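PDB 3GRH: putative acyl-CoA thioester hydrolase YbhC from Escherichia coli K-12, which is a putative acyl-CoA thioesterase of the pectinesterase family that does not bind pectin and has no pectinesterase activity. Local coordinates for residues V142-S147 with S193-S198. Sequence-based numbering, arbitrary orientation.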
ATOM      1  N   VAL A 142      -6.177 -14.703  11.681  1.00  9.30           N
ATOM      2  CA  VAL A 142      -5.179 -15.355  10.861  1.00 10.04           C
ATOM      3  C   VAL A 142      -4.034 -14.334  10.802  1.00 11.48           C
ATOM      4  O   VAL A 142      -4.214 -13.275  10.215  1.00 12.93           O
ATOM      5  CB  VAL A 142      -5.722 -15.688   9.466  1.00 11.31           C
ATOM      6  CG1 VAL A 142      -4.552 -16.027   8.519  1.00 11.80           C
ATOM      7  CG2 VAL A 142      -6.759 -16.774   9.560  1.00 13.87           C
ATOM      8  N   LYS A 143      -2.868 -14.670  11.327  1.00 11.21           N
ATOM      9  CA  LYS A 143      -1.725 -13.749  11.439  1.00 12.86           C
ATOM     10  C   LYS A 143      -0.566 -14.305  10.650  1.00 11.17           C
ATOM     11  O   LYS A 143      -0.123 -15.381  10.916  1.00 12.93           O
ATOM     12  CB  LYS A 143      -1.278 -13.620  12.864  1.00 14.82           C
ATOM     13  CG  LYS A 143      -2.332 -13.020  13.785  1.00 17.16           C
ATOM     14  CD  LYS A 143      -1.863 -12.874  15.202  1.00 19.51           C
ATOM     15  CE  LYS A 143      -2.782 -12.154  16.153  1.00 24.09           C
ATOM     16  NZ  LYS A 143      -3.956 -13.030  16.621  1.00 27.13           N
ATOM     17  N   ILE A 144      -0.090 -13.560   9.703  1.00  9.76           N
ATOM     18  CA  ILE A 144       1.062 -13.898   8.889  1.00 11.73           C
ATOM     19  C   ILE A 144       2.162 -12.921   9.246  1.00 12.84           C
ATOM     20  O   ILE A 144       1.938 -11.716   9.234  1.00 13.75           O
ATOM     21  CB  ILE A 144       0.727 -13.699   7.414  1.00 11.40           C
ATOM     22  CG1 ILE A 144      -0.355 -14.688   7.007  1.00 14.34           C
ATOM     23  CG2 ILE A 144       2.038 -13.831   6.567  1.00 14.41           C
ATOM     24  CD1 ILE A 144      -0.827 -14.364   5.549  1.00 17.07           C
ATOM     25  N   GLY A 145       3.310 -13.392   9.697  1.00 11.78           N
ATOM     26  CA  GLY A 145       4.312 -12.440  10.160  1.00 11.30           C
ATOM     27  C   GLY A 145       5.724 -13.003  10.156  1.00 10.37           C
ATOM     28  O   GLY A 145       5.994 -14.198  10.183  1.00 11.68           O
ATOM     29  N   LEU A 146       6.637 -12.073  10.123  1.00 10.47           N
ATOM     30  CA  LEU A 146       8.075 -12.341  10.301  1.00  9.24           C
ATOM     31  C   LEU A 146       8.714 -10.954  10.614  1.00  9.01           C
ATOM     32  O   LEU A 146       8.118  -9.937  10.259  1.00  9.59           O
ATOM     33  CB  LEU A 146       8.739 -12.942   9.049  1.00 10.30           C
ATOM     34  CG  LEU A 146      10.075 -13.573   9.197  1.00 10.05           C
ATOM     35  CD1 LEU A 146       9.960 -14.810  10.091  1.00 11.84           C
ATOM     36  CD2 LEU A 146      10.653 -13.892   7.816  1.00 11.40           C
ATOM     37  N   SER A 147       9.881 -10.921  11.244  1.00  9.74           N
ATOM     38  CA  SER A 147      10.605  -9.671  11.492  1.00  9.32           C
ATOM     39  C   SER A 147      11.713  -9.554  10.494  1.00 10.41           C
ATOM     40  O   SER A 147      12.636 -10.353  10.491  1.00 11.35           O
ATOM     41  CB  SER A 147      11.208  -9.641  12.888  1.00 10.23           C
ATOM     42  OG  SER A 147      10.196  -9.670  13.865  1.00 13.37           O
ATOM     43  N   SER A 193      12.625  -6.440   2.312  1.00 11.36           N
ATOM     44  CA  SER A 193      12.211  -6.595   3.717  1.00 10.85           C
ATOM     45  C   SER A 193      10.771  -7.050   3.872  1.00 11.12           C
ATOM     46  O   SER A 193      10.297  -7.143   4.957  1.00 10.21           O
ATOM     47  CB  SER A 193      12.367  -5.250   4.488  1.00 11.91           C
ATOM     48  OG  SER A 193      11.408  -4.296   4.000  1.00 10.81           O
ATOM     49  N   ALA A 194      10.071  -7.333   2.784  1.00  9.63           N
ATOM     50  CA  ALA A 194       8.657  -7.695   2.884  1.00 10.18           C
ATOM     51  C   ALA A 194       8.388  -9.051   3.441  1.00  9.96           C
ATOM     52  O   ALA A 194       9.009 -10.018   2.964  1.00 11.21           O
ATOM     53  CB  ALA A 194       7.909  -7.509   1.480  1.00 12.54           C
ATOM     54  N   VAL A 195       7.387  -9.168   4.304  1.00  7.83           N
ATOM     55  CA  VAL A 195       6.932 -10.486   4.802  1.00  8.58           C
ATOM     56  C   VAL A 195       6.136 -11.178   3.708  1.00  8.04           C
ATOM     57  O   VAL A 195       6.294 -12.352   3.458  1.00  7.93           O
ATOM     58  CB  VAL A 195       6.089 -10.329   6.103  1.00  8.26           C
ATOM     59  CG1 VAL A 195       5.524 -11.696   6.523  1.00 10.14           C
ATOM     60  CG2 VAL A 195       6.942  -9.663   7.207  1.00  9.43           C
ATOM     61  N   PHE A 196       5.195 -10.451   3.114  1.00  8.28           N
ATOM     62  CA  PHE A 196       4.314 -10.950   2.072  1.00  6.74           C
ATOM     63  C   PHE A 196       4.651 -10.135   0.848  1.00  6.53           C
ATOM     64  O   PHE A 196       4.498  -8.926   0.849  1.00  7.82           O
ATOM     65  CB  PHE A 196       2.838 -10.747   2.485  1.00  7.48           C
ATOM     66  CG  PHE A 196       1.879 -11.499   1.715  1.00  8.36           C
ATOM     67  CD1 PHE A 196       1.178 -12.579   2.275  1.00 12.28           C
ATOM     68  CD2 PHE A 196       1.665 -11.228   0.424  1.00  9.73           C
ATOM     69  CE1 PHE A 196       0.285 -13.274   1.546  1.00 13.55           C
ATOM     70  CE2 PHE A 196       0.756 -12.015  -0.363  1.00 10.11           C
ATOM     71  CZ  PHE A 196       0.088 -13.025   0.251  1.00  8.84           C
ATOM     72  N   TRP A 197       5.121 -10.808  -0.197  1.00  5.52           N
ATOM     73  CA  TRP A 197       5.492 -10.140  -1.458  1.00  5.26           C
ATOM     74  C   TRP A 197       4.864 -10.873  -2.588  1.00  5.88           C
ATOM     75  O   TRP A 197       5.055 -12.044  -2.778  1.00  8.19           O
ATOM     76  CB  TRP A 197       6.981 -10.186  -1.614  1.00  6.64           C
ATOM     77  CG  TRP A 197       7.567  -9.676  -2.873  1.00  7.39           C
ATOM     78  CD1 TRP A 197       6.963  -8.904  -3.816  1.00  7.59           C
ATOM     79  CD2 TRP A 197       8.928  -9.849  -3.326  1.00  8.26           C
ATOM     80  NE1 TRP A 197       7.839  -8.644  -4.834  1.00  8.13           N
ATOM     81  CE2 TRP A 197       9.023  -9.257  -4.579  1.00 11.04           C
ATOM     82  CE3 TRP A 197      10.015 -10.587  -2.852  1.00 12.54           C
ATOM     83  CZ2 TRP A 197      10.190  -9.270  -5.321  1.00 12.06           C
ATOM     84  CZ3 TRP A 197      11.175 -10.537  -3.547  1.00  9.08           C
ATOM     85  CH2 TRP A 197      11.260  -9.923  -4.766  1.00 10.57           C
ATOM     86  N   SER A 198       4.018 -10.148  -3.288  1.00  5.77           N
ATOM     87  CA  SER A 198       3.338 -10.689  -4.476  1.00  5.93           C
ATOM     88  C   SER A 198       3.693  -9.976  -5.738  1.00  8.00           C
ATOM     89  O   SER A 198       3.741  -8.771  -5.740  1.00  6.78           O
ATOM     90  CB  SER A 198       1.868 -10.589  -4.283  1.00  8.67           C
ATOM     91  OG  SER A 198       1.134 -11.064  -5.413  1.00  8.27           O
TER
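Leu-146, the last residue of strand 142-146, and Val-195, just ahead of strand 196-198, are the residues whose CA atoms come nearest, 5.9 Å apart, and the two segments meet through apolar side chains without direct hydrogen bonding. Val-195 does most of the touching: both of its methyls press on the Gly-145 to Leu-146 peptide, each 3.8 Å from Leu-146 N. With CG1 anti to the backbone N (chi1 175°), that methyl lies toward the backbone of Gly-145 and comes to 3.9 Å from its C. CG2 reaches on to the following peptide, 3.3 Å from Leu-146 O, and rests on Leu-146 CB as well.

Ile-144 flanks the valine with its CG2 branch, at 4.1 Å from Val-195 CG1, the two side chains crossing at a slant. Its other branch is extended (chi2 173°), carrying CD1 away from the valine to the edge of the Phe-196 ring, near the ring plane and 4.2 Å from Phe-196 CD1. Beyond this contact Phe-196 packs on Val-121 and Leu-228, while Leu-146 reaches Gln-118 and Thr-120 of strand 115-123.

Strand 115-123 neighbours both 142-146 and 196-198, parallel to each, and strand 142-146 also bonds through its backbone to Thr-209 and Glu-211. The 45 intervening residues, which include helices 154-161 and 174-181, form a long excursion between the two. Ile-144, Val-195 and Phe-196 thus make a buried apolar contact between segments whose strands both flank strand 115-123, within the right-handed parallel beta-helix of the pectinesterase family.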